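Local coordinates for protein probable starch synthase 4, chloroplastic/amyloplastic (Arabidopsis thaliana, PDB 6GNE) that is a probable starch synthase of the plastid, a two-domain enzyme of the GT-B glycosyltransferase fold, bound here to ADP and a glycan, at residues H381-F390 with T402-G410; R416-D427 with Q438-A446. All coordinates share one frame; numbering follows the deposited sequence.

Overall arrangement
From the N terminus, the chain runs through helix 377-386 into strand 389-392, makes a nine-residue connection, and returns as helix 402-408, whose packing against 381-390 closes interaction 1. It then passes along strand 412-416 and the short helix 419-424. Interaction 2 closes the next loop, residues 428-437, by bringing 438-446 back against 416-427. The two contacts follow one another in series, neither nested nor crossing, and both build on the same parallel sheet, ending at its outermost strand 441-443. They meet where Gln-403 NE2 lies 2.8 Å from Ser-424 OG, a probable hydrogen bond, and where Met-407 packs on Asn-439. Interaction 1 reaches the ADP pocket.

Interaction 1 of 2, residues H381-F390 with T402-G410; sequences HTIYAASDLF and TQMIAMRYG. With ADP (adenosine-5'-diphosphate), chain F.
Thr-402, at the start of helix 402-408, lies between two aromatic side chains of 381-390 and the bound ADP. Its OG1 lies 3.5 Å from Phe-390 CE1, the two side chains crossing at about a right angle, while its CG2 reaches toward the hydroxyl of Tyr-384. With OG1 between the backbone N and the carbonyl carbon (chi1 59°), the methyl falls on the Tyr-384 side. The Thr-402 carbonyl oxygen stands over one face of the Phe-390 ring, and its amide N makes a weak hydrogen bond to ADP O1A.

Ile-405, one turn on, sets CG2 over the centre of the Tyr-384 ring, 3.4 Å from the centroid, in a CH-pi contact 11° off the ring normal. That same ring presents its edge to ADP, where Tyr-384 OH and O2' form a hydrogen bond of 2.7 Å. The isoleucine thus backs the ring that holds the ribose. Ala-406 fits its methyl against Phe-390, CB lying 3.7 Å from CG.

Beyond the helix, Tyr-409 brings its CB to 4.0 Å from Tyr-384 CB and runs its ring past Ala-385 toward His-381. Its OH and His-381 ND1 both hydrogen-bond Asp-274, which therefore joins the far ends of the two side chains. Gly-410, with positive phi, is the C' residue of a Schellman motif ending the helix; a water bridges its carbonyl oxygen to that of Asp-388.

Helix 377-386, which precedes strand 389-392, here packs against helix 402-408 of the beta-alpha-beta unit 389-392, 402-408, 412-416, in the C-terminal domain of a GT-B fold; the N terminus of helix 402-408 faces ADP.

Interaction 2 of 2, residues R416-D427 with Q438-A446; sequences RKTGGLNDSVFD and QNGFTFQTA
Arg-416 and Phe-443 pair as parallel neighbours at the edge of the C-terminal Rossmann-like sheet, within the beta-alpha-beta unit formed by strand 412-416, helix 419-424 and strand 441-443. The backbone bonds lie at the two ends of the contact. Near the first, Lys-417 N donates to Phe-443 O (3.0 Å). At the other, Phe-426 O accepts from both Asn-439 N and Gly-440 N, the former lying in the carbonyl plane and the latter above it.

Side-chain hydrogen bonds reinforce both ends. The amide of Asn-439 spans the chain after helix 419-424: its ND2 gives a proton to Ser-424 O at 2.8 Å, and its OD1 takes one from Phe-426 N, also at 2.8 Å in a nearly straight bond (172°). Using both ends of the amide fixes its rotation. Arg-416 NH2 donates to Gln-444 O, almost in line with the carbonyl, while NE and NH1 are held by the carbonyls of Ser-394 and Ile-395, leaving the guanidinium little freedom to turn. The amide of Gln-444 adds a weak bond to Lys-417 O.

Apolar contacts accompany these bonds. Arg-416 CG sits over a face of the Phe-443 ring, 4.0 Å from its centroid, with the arginine chain extended to CD and then bent (chi3 83°). The aliphatic part of Lys-417 crosses Thr-442 at about a right angle, and between the two ends Val-425 CG1 touches Thr-442 CG2 at 3.7 Å.

Among the charged side chains, Asp-427 also bonds across the contact. Its OD1 accepts from Asp-429 N, outside the two segments. Its OD2 forms a salt bridge with Arg-457 of helix 448-464 and, through its anti lone pair, takes the Thr-442 N-H at 3.0 Å.

Interaction 1 of 2, residues H381-F390 with T402-G410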
loop_
_atom_site.group_PDB
_atom_site.type_symbol
_atom_site.label_atom_id
_atom_site.label_comp_id
_atom_site.label_asym_id
_atom_site.label_seq_id
_atom_site.Cartn_x
_atom_site.Cartn_y
_atom_site.Cartn_z
ATOM N N HIS A 381 7.980 1.621 -13.590
ATOM C CA HIS A 381 9.093 2.568 -13.534
ATOM C C HIS A 381 9.162 3.462 -14.768
ATOM O O HIS A 381 9.167 4.673 -14.626
ATOM C CB HIS A 381 10.422 1.869 -13.279
ATOM C CG HIS A 381 10.601 1.400 -11.866
ATOM N ND1 HIS A 381 11.295 2.123 -10.927
ATOM C CD2 HIS A 381 10.166 0.283 -11.233
ATOM C CE1 HIS A 381 11.287 1.470 -9.782
ATOM N NE2 HIS A 381 10.605 0.355 -9.937
ATOM N N THR A 382 9.193 2.879 -15.963
ATOM C CA THR A 382 9.339 3.670 -17.201
ATOM C C THR A 382 8.109 4.542 -17.461
ATOM O O THR A 382 8.230 5.617 -18.047
ATOM C CB THR A 382 9.654 2.795 -18.448
ATOM O OG1 THR A 382 8.687 1.742 -18.574
ATOM C CG2 THR A 382 11.029 2.129 -18.343
ATOM N N ILE A 383 6.925 4.112 -17.001
ATOM C CA ILE A 383 5.700 4.917 -17.161
ATOM C C ILE A 383 5.696 6.141 -16.286
ATOM O O ILE A 383 5.339 7.223 -16.762
ATOM C CB ILE A 383 4.406 4.089 -17.000
ATOM C CG1 ILE A 383 4.224 3.188 -18.220
ATOM C CG2 ILE A 383 3.193 4.995 -16.860
ATOM C CD1 ILE A 383 3.164 2.122 -18.045
ATOM N N TYR A 384 6.075 5.993 -15.024
ATOM C CA TYR A 384 6.232 7.164 -14.134
ATOM C C TYR A 384 7.247 8.136 -14.770
ATOM O O TYR A 384 6.985 9.334 -14.877
ATOM C CB TYR A 384 6.717 6.771 -12.737
ATOM C CG TYR A 384 5.717 6.045 -11.847
ATOM C CD1 TYR A 384 4.518 6.657 -11.444
ATOM C CD2 TYR A 384 5.990 4.764 -11.354
ATOM C CE1 TYR A 384 3.608 6.009 -10.610
ATOM C CE2 TYR A 384 5.077 4.093 -10.514
ATOM C CZ TYR A 384 3.887 4.716 -10.135
ATOM O OH TYR A 384 3.016 4.050 -9.302
ATOM N N ALA A 385 8.394 7.628 -15.201
ATOM C CA ALA A 385 9.426 8.456 -15.795
ATOM C C ALA A 385 8.965 9.182 -17.052
ATOM O O ALA A 385 9.179 10.393 -17.180
ATOM C CB ALA A 385 10.641 7.606 -16.134
ATOM N N ALA A 386 8.341 8.441 -17.975
ATOM C CA ALA A 386 7.941 8.997 -19.264
ATOM C C ALA A 386 6.781 10.006 -19.210
ATOM O O ALA A 386 6.730 10.922 -20.013
ATOM C CB ALA A 386 7.594 7.879 -20.242
ATOM N N SER A 387 5.866 9.823 -18.277
ATOM C CA SER A 387 4.598 10.544 -18.314
ATOM C C SER A 387 4.764 12.004 -17.872
ATOM O O SER A 387 5.602 12.305 -17.032
ATOM C CB SER A 387 3.543 9.815 -17.463
ATOM O OG SER A 387 3.901 9.813 -16.098
ATOM N N ASP A 388 3.973 12.887 -18.476
ATOM C CA ASP A 388 3.883 14.285 -18.081
ATOM C C ASP A 388 2.813 14.504 -17.022
ATOM O O ASP A 388 2.925 15.423 -16.187
ATOM C CB ASP A 388 3.530 15.127 -19.270
ATOM C CG ASP A 388 4.528 14.977 -20.367
ATOM O OD1 ASP A 388 5.715 15.285 -20.111
ATOM O OD2 ASP A 388 4.126 14.492 -21.453
ATOM N N LEU A 389 1.772 13.670 -17.086
ATOM C CA LEU A 389 0.637 13.754 -16.203
ATOM C C LEU A 389 0.300 12.350 -15.707
ATOM O O LEU A 389 0.518 11.358 -16.408
ATOM C CB LEU A 389 -0.552 14.334 -16.977
ATOM C CG LEU A 389 -0.452 15.798 -17.416
ATOM C CD1 LEU A 389 -1.538 16.203 -18.379
ATOM C CD2 LEU A 389 -0.558 16.676 -16.194
ATOM N N PHE A 390 -0.270 12.296 -14.511
ATOM C CA PHE A 390 -0.612 11.043 -13.845
ATOM C C PHE A 390 -1.949 11.177 -13.126
ATOM O O PHE A 390 -2.115 12.080 -12.298
ATOM C CB PHE A 390 0.483 10.655 -12.842
ATOM C CG PHE A 390 0.319 9.265 -12.312
ATOM C CD1 PHE A 390 -0.493 9.017 -11.206
ATOM C CD2 PHE A 390 0.913 8.187 -12.963
ATOM C CE1 PHE A 390 -0.701 7.740 -10.738
ATOM C CE2 PHE A 390 0.735 6.883 -12.483
ATOM C CZ PHE A 390 -0.078 6.664 -11.371
ATOM N N THR A 402 1.044 6.107 -5.532
ATOM C CA THR A 402 1.372 6.358 -6.929
ATOM C C THR A 402 1.502 7.856 -7.259
ATOM O O THR A 402 2.331 8.241 -8.085
ATOM C CB THR A 402 0.343 5.727 -7.832
ATOM O OG1 THR A 402 -0.950 6.279 -7.534
ATOM C CG2 THR A 402 0.350 4.178 -7.679
ATOM N N GLN A 403 0.708 8.690 -6.592
ATOM C CA GLN A 403 0.840 10.137 -6.764
ATOM C C GLN A 403 2.178 10.668 -6.218
ATOM O O GLN A 403 2.737 11.618 -6.752
ATOM C CB GLN A 403 -0.341 10.900 -6.127
ATOM C CG GLN A 403 -0.294 11.191 -4.611
ATOM C CD GLN A 403 -0.774 10.036 -3.761
ATOM O OE1 GLN A 403 -0.896 8.885 -4.230
ATOM N NE2 GLN A 403 -1.074 10.330 -2.500
ATOM N N MET A 404 2.678 10.053 -5.149
ATOM C CA MET A 404 3.963 10.424 -4.589
ATOM C C MET A 404 5.098 9.969 -5.519
ATOM O O MET A 404 6.023 10.755 -5.803
ATOM C CB MET A 404 4.145 9.833 -3.202
ATOM C CG MET A 404 3.076 10.264 -2.204
ATOM S SD MET A 404 3.364 9.692 -0.532
ATOM C CE MET A 404 1.794 9.992 0.238
ATOM N N ILE A 405 4.993 8.744 -6.036
ATOM C CA ILE A 405 5.998 8.230 -6.959
ATOM C C ILE A 405 5.972 9.075 -8.220
ATOM O O ILE A 405 7.039 9.485 -8.697
ATOM C CB ILE A 405 5.772 6.735 -7.332
ATOM C CG1 ILE A 405 5.787 5.820 -6.082
ATOM C CG2 ILE A 405 6.818 6.241 -8.330
ATOM C CD1 ILE A 405 5.258 4.432 -6.332
ATOM N N ALA A 406 4.782 9.349 -8.772
ATOM C CA ALA A 406 4.700 10.186 -9.961
ATOM C C ALA A 406 5.435 11.523 -9.769
ATOM O O ALA A 406 6.277 11.893 -10.586
ATOM C CB ALA A 406 3.258 10.426 -10.352
ATOM N N MET A 407 5.142 12.234 -8.686
ATOM C CA MET A 407 5.798 13.518 -8.441
ATOM C C MET A 407 7.323 13.389 -8.245
ATOM O O MET A 407 8.101 14.241 -8.672
ATOM C CB MET A 407 5.177 14.197 -7.231
ATOM C CG MET A 407 3.803 14.753 -7.531
ATOM S SD MET A 407 3.131 15.776 -6.237
ATOM C CE MET A 407 2.634 14.540 -5.046
ATOM N N ARG A 408 7.740 12.297 -7.625
ATOM C CA ARG A 408 9.151 11.998 -7.471
ATOM C C ARG A 408 9.832 11.870 -8.835
ATOM O O ARG A 408 10.974 12.269 -8.971
ATOM C CB ARG A 408 9.308 10.718 -6.632
ATOM C CG ARG A 408 10.705 10.147 -6.459
ATOM C CD ARG A 408 11.578 11.069 -5.646
ATOM N NE ARG A 408 12.771 10.363 -5.183
ATOM C CZ ARG A 408 13.959 10.915 -4.915
ATOM N NH1 ARG A 408 14.152 12.209 -5.054
ATOM N NH2 ARG A 408 14.957 10.148 -4.472
ATOM N N TYR A 409 9.117 11.329 -9.820
ATOM C CA TYR A 409 9.604 11.161 -11.198
ATOM C C TYR A 409 9.165 12.314 -12.124
ATOM O O TYR A 409 9.253 12.210 -13.350
ATOM C CB TYR A 409 9.140 9.789 -11.756
ATOM C CG TYR A 409 9.930 8.628 -11.207
ATOM C CD1 TYR A 409 9.840 8.268 -9.878
ATOM C CD2 TYR A 409 10.808 7.898 -12.010
ATOM C CE1 TYR A 409 10.588 7.206 -9.363
ATOM C CE2 TYR A 409 11.569 6.833 -11.500
ATOM C CZ TYR A 409 11.451 6.501 -10.178
ATOM O OH TYR A 409 12.163 5.474 -9.645
ATOM N N GLY A 410 8.706 13.411 -11.537
ATOM C CA GLY A 410 8.355 14.608 -12.274
ATOM C C GLY A 410 7.021 14.615 -13.011
ATOM O O GLY A 410 6.761 15.578 -13.749
HETATM P PB ADP F . -3.200 0.299 -3.566
HETATM O O1B ADP F . -2.529 -0.066 -2.275
HETATM O O2B ADP F . -2.913 -0.585 -4.745
HETATM O O3B ADP F . -4.687 0.487 -3.368
HETATM P PA ADP F . -1.222 2.399 -3.546
HETATM O O1A ADP F . -1.095 3.661 -4.349
HETATM O O2A ADP F . -1.134 2.583 -2.053
HETATM O O3A ADP F . -2.616 1.733 -4.000
HETATM O "O5'" ADP F . -0.101 1.326 -3.960
HETATM C "C5'" ADP F . 0.049 0.860 -5.302
HETATM C "C4'" ADP F . 1.440 0.278 -5.617
HETATM O "O4'" ADP F . 1.312 -0.813 -6.541
HETATM C "C3'" ADP F . 2.354 1.257 -6.324
HETATM O "O3'" ADP F . 3.698 0.896 -6.053
HETATM C "C2'" ADP F . 2.074 1.014 -7.784
HETATM O "O2'" ADP F . 3.143 1.408 -8.625
HETATM C "C1'" ADP F . 1.903 -0.476 -7.795
HETATM N N9 ADP F . 1.015 -0.970 -8.870
HETATM C C8 ADP F . -0.323 -0.940 -8.895
HETATM N N7 ADP F . -0.790 -1.530 -10.018
HETATM C C5 ADP F . 0.264 -1.953 -10.734
HETATM C C6 ADP F . 0.488 -2.654 -12.037
HETATM N N6 ADP F . -0.567 -3.012 -12.811
HETATM N N1 ADP F . 1.778 -2.901 -12.402
HETATM C C2 ADP F . 2.818 -2.512 -11.620
HETATM N N3 ADP F . 2.673 -1.874 -10.447
HETATM C C4 ADP F . 1.449 -1.574 -9.967
HETATM O O HOH W 1 5.476 16.325 -15.973
#

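Interaction 2 of 2, residues R416-D427 with Q438-A446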
loop_
_atom_site.group_PDB
_atom_site.type_symbol
_atom_site.label_atom_id
_atom_site.label_comp_id
_atom_site.label_asym_id
_atom_site.label_seq_id
_atom_site.Cartn_x
_atom_site.Cartn_y
_atom_site.Cartn_z
ATOM N N ARG A 416 -8.493 13.195 -7.287
ATOM C CA ARG A 416 -9.696 13.574 -6.576
ATOM C C ARG A 416 -9.380 13.898 -5.110
ATOM O O ARG A 416 -8.532 13.255 -4.522
ATOM C CB ARG A 416 -10.776 12.507 -6.696
ATOM C CG ARG A 416 -12.186 13.102 -6.523
ATOM C CD ARG A 416 -13.286 12.071 -6.666
ATOM N NE ARG A 416 -13.472 11.360 -5.412
ATOM C CZ ARG A 416 -14.230 11.764 -4.407
ATOM N NH1 ARG A 416 -14.308 11.004 -3.334
ATOM N NH2 ARG A 416 -14.904 12.894 -4.460
ATOM N N LYS A 417 -10.021 14.928 -4.559
ATOM C CA LYS A 417 -9.776 15.367 -3.185
ATOM C C LYS A 417 -10.448 14.430 -2.196
ATOM O O LYS A 417 -11.609 14.617 -1.826
ATOM C CB LYS A 417 -10.290 16.779 -2.940
ATOM C CG LYS A 417 -9.330 17.834 -3.386
ATOM C CD LYS A 417 -10.021 19.183 -3.591
ATOM C CE LYS A 417 -9.917 20.105 -2.385
ATOM N NZ LYS A 417 -10.470 21.444 -2.783
ATOM N N THR A 418 -9.723 13.397 -1.809
ATOM C CA THR A 418 -10.280 12.407 -0.949
ATOM C C THR A 418 -9.147 11.673 -0.267
ATOM O O THR A 418 -8.107 11.423 -0.866
ATOM C CB THR A 418 -11.215 11.449 -1.713
ATOM O OG1 THR A 418 -11.898 10.630 -0.771
ATOM C CG2 THR A 418 -10.444 10.555 -2.669
ATOM N N GLY A 419 -9.353 11.374 1.009
ATOM C CA GLY A 419 -8.357 10.631 1.816
ATOM C C GLY A 419 -6.951 11.166 1.692
ATOM O O GLY A 419 -6.734 12.347 1.771
ATOM N N GLY A 420 -5.996 10.300 1.448
ATOM C CA GLY A 420 -4.606 10.707 1.378
ATOM C C GLY A 420 -4.262 11.666 0.273
ATOM O O GLY A 420 -3.276 12.416 0.384
ATOM N N LEU A 421 -5.060 11.654 -0.792
ATOM C CA LEU A 421 -4.812 12.505 -1.947
ATOM C C LEU A 421 -5.022 13.941 -1.524
ATOM O O LEU A 421 -4.313 14.835 -1.947
ATOM C CB LEU A 421 -5.736 12.113 -3.126
ATOM C CG LEU A 421 -5.582 10.671 -3.611
ATOM C CD1 LEU A 421 -6.610 10.313 -4.653
ATOM C CD2 LEU A 421 -4.183 10.428 -4.171
ATOM N N ASN A 422 -5.967 14.142 -0.634
ATOM C CA ASN A 422 -6.225 15.455 -0.054
ATOM C C ASN A 422 -5.074 16.012 0.812
ATOM O O ASN A 422 -4.973 17.202 1.014
ATOM C CB ASN A 422 -7.498 15.320 0.779
ATOM C CG ASN A 422 -8.111 16.624 1.102
ATOM O OD1 ASN A 422 -8.447 17.417 0.213
ATOM N ND2 ASN A 422 -8.275 16.860 2.401
ATOM N N ASP A 423 -4.238 15.129 1.322
ATOM C CA ASP A 423 -3.057 15.444 2.121
ATOM C C ASP A 423 -1.759 15.506 1.337
ATOM O O ASP A 423 -0.762 15.957 1.909
ATOM C CB ASP A 423 -2.865 14.380 3.220
ATOM C CG ASP A 423 -4.009 14.351 4.227
ATOM O OD1 ASP A 423 -4.509 15.404 4.587
ATOM O OD2 ASP A 423 -4.401 13.281 4.683
ATOM N N SER A 424 -1.746 15.076 0.068
ATOM C CA SER A 424 -0.528 15.112 -0.754
ATOM C C SER A 424 -0.615 15.849 -2.119
ATOM O O SER A 424 0.417 16.125 -2.737
ATOM C CB SER A 424 -0.109 13.671 -1.008
ATOM O OG SER A 424 -1.192 12.934 -1.549
ATOM N N VAL A 425 -1.834 16.147 -2.604
ATOM C CA VAL A 425 -2.026 16.799 -3.895
ATOM C C VAL A 425 -2.813 18.092 -3.729
ATOM O O VAL A 425 -3.910 18.107 -3.210
ATOM C CB VAL A 425 -2.700 15.880 -4.927
ATOM C CG1 VAL A 425 -2.661 16.504 -6.316
ATOM C CG2 VAL A 425 -1.974 14.557 -5.004
ATOM N N PHE A 426 -2.222 19.177 -4.207
ATOM C CA PHE A 426 -2.720 20.532 -4.022
ATOM C C PHE A 426 -2.729 21.281 -5.368
ATOM O O PHE A 426 -1.689 21.486 -6.001
ATOM C CB PHE A 426 -1.822 21.255 -3.022
ATOM C CG PHE A 426 -1.710 20.564 -1.703
ATOM C CD1 PHE A 426 -2.697 20.721 -0.715
ATOM C CD2 PHE A 426 -0.628 19.732 -1.440
ATOM C CE1 PHE A 426 -2.588 20.083 0.507
ATOM C CE2 PHE A 426 -0.514 19.057 -0.208
ATOM C CZ PHE A 426 -1.491 19.240 0.766
ATOM N N ASP A 427 -3.916 21.706 -5.767
ATOM C CA ASP A 427 -4.156 22.400 -7.033
ATOM C C ASP A 427 -3.374 23.714 -7.160
ATOM O O ASP A 427 -3.471 24.586 -6.287
ATOM C CB ASP A 427 -5.667 22.671 -7.179
ATOM C CG ASP A 427 -6.076 22.991 -8.591
ATOM O OD1 ASP A 427 -5.981 24.166 -9.001
ATOM O OD2 ASP A 427 -6.529 22.059 -9.294
ATOM N N GLN A 438 1.582 23.646 -3.412
ATOM C CA GLN A 438 0.948 23.523 -4.740
ATOM C C GLN A 438 1.794 22.627 -5.671
ATOM O O GLN A 438 2.939 22.921 -5.940
ATOM C CB GLN A 438 0.720 24.912 -5.373
ATOM C CG GLN A 438 -0.360 25.745 -4.673
ATOM C CD GLN A 438 -0.656 27.104 -5.322
ATOM O OE1 GLN A 438 0.241 27.822 -5.741
ATOM N NE2 GLN A 438 -1.932 27.459 -5.378
ATOM N N ASN A 439 1.222 21.522 -6.138
ATOM C CA ASN A 439 1.999 20.541 -6.910
ATOM C C ASN A 439 1.264 19.823 -8.012
ATOM O O ASN A 439 1.842 18.935 -8.613
ATOM C CB ASN A 439 2.592 19.500 -5.951
ATOM C CG ASN A 439 1.521 18.750 -5.163
ATOM O OD1 ASN A 439 0.312 18.850 -5.469
ATOM N ND2 ASN A 439 1.957 17.978 -4.172
ATOM N N GLY A 440 0.018 20.178 -8.300
ATOM C CA GLY A 440 -0.768 19.407 -9.266
ATOM C C GLY A 440 -2.143 19.974 -9.511
ATOM O O GLY A 440 -2.360 21.192 -9.458
ATOM N N PHE A 441 -3.080 19.080 -9.804
ATOM C CA PHE A 441 -4.453 19.463 -10.128
ATOM C C PHE A 441 -5.414 18.551 -9.419
ATOM O O PHE A 441 -5.195 17.354 -9.384
ATOM C CB PHE A 441 -4.682 19.338 -11.633
ATOM C CG PHE A 441 -3.788 20.220 -12.442
ATOM C CD1 PHE A 441 -2.557 19.766 -12.850
ATOM C CD2 PHE A 441 -4.189 21.491 -12.777
ATOM C CE1 PHE A 441 -1.717 20.571 -13.577
ATOM C CE2 PHE A 441 -3.359 22.311 -13.521
ATOM C CZ PHE A 441 -2.097 21.854 -13.904
ATOM N N THR A 442 -6.471 19.135 -8.832
ATOM C CA THR A 442 -7.476 18.358 -8.109
ATOM C C THR A 442 -8.886 18.664 -8.547
ATOM O O THR A 442 -9.142 19.634 -9.203
ATOM C CB THR A 442 -7.350 18.543 -6.564
ATOM O OG1 THR A 442 -7.711 19.871 -6.148
ATOM C CG2 THR A 442 -5.941 18.222 -6.060
ATOM N N PHE A 443 -9.810 17.798 -8.180
ATOM C CA PHE A 443 -11.253 18.064 -8.336
ATOM C C PHE A 443 -12.031 17.411 -7.197
ATOM O O PHE A 443 -11.560 16.438 -6.593
ATOM C CB PHE A 443 -11.753 17.583 -9.711
ATOM C CG PHE A 443 -11.632 16.112 -9.941
ATOM C CD1 PHE A 443 -10.431 15.536 -10.320
ATOM C CD2 PHE A 443 -12.741 15.295 -9.799
ATOM C CE1 PHE A 443 -10.342 14.182 -10.551
ATOM C CE2 PHE A 443 -12.667 13.912 -10.009
ATOM C CZ PHE A 443 -11.462 13.354 -10.379
ATOM N N GLN A 444 -13.215 17.940 -6.922
ATOM C CA GLN A 444 -14.019 17.485 -5.817
ATOM C C GLN A 444 -14.931 16.306 -6.209
ATOM O O GLN A 444 -14.763 15.195 -5.731
ATOM C CB GLN A 444 -14.806 18.657 -5.231
ATOM C CG GLN A 444 -15.394 18.394 -3.840
ATOM C CD GLN A 444 -14.314 18.060 -2.760
ATOM O OE1 GLN A 444 -13.677 18.986 -2.186
ATOM N NE2 GLN A 444 -14.089 16.727 -2.499
ATOM N N THR A 445 -15.869 16.549 -7.098
ATOM C CA THR A 445 -16.948 15.611 -7.366
ATOM C C THR A 445 -16.494 14.471 -8.260
ATOM O O THR A 445 -15.807 14.717 -9.244
ATOM C CB THR A 445 -18.107 16.310 -8.097
ATOM O OG1 THR A 445 -18.217 17.662 -7.631
ATOM C CG2 THR A 445 -19.431 15.547 -7.867
ATOM N N ALA A 446 -16.948 13.254 -7.960
ATOM C CA ALA A 446 -16.559 12.062 -8.691
ATOM C C ALA A 446 -17.384 11.853 -9.958
ATOM O O ALA A 446 -18.035 10.843 -10.107
ATOM C CB ALA A 446 -16.694 10.870 -7.774
HETATM O O HOH W 2 -6.336 20.820 -4.125
#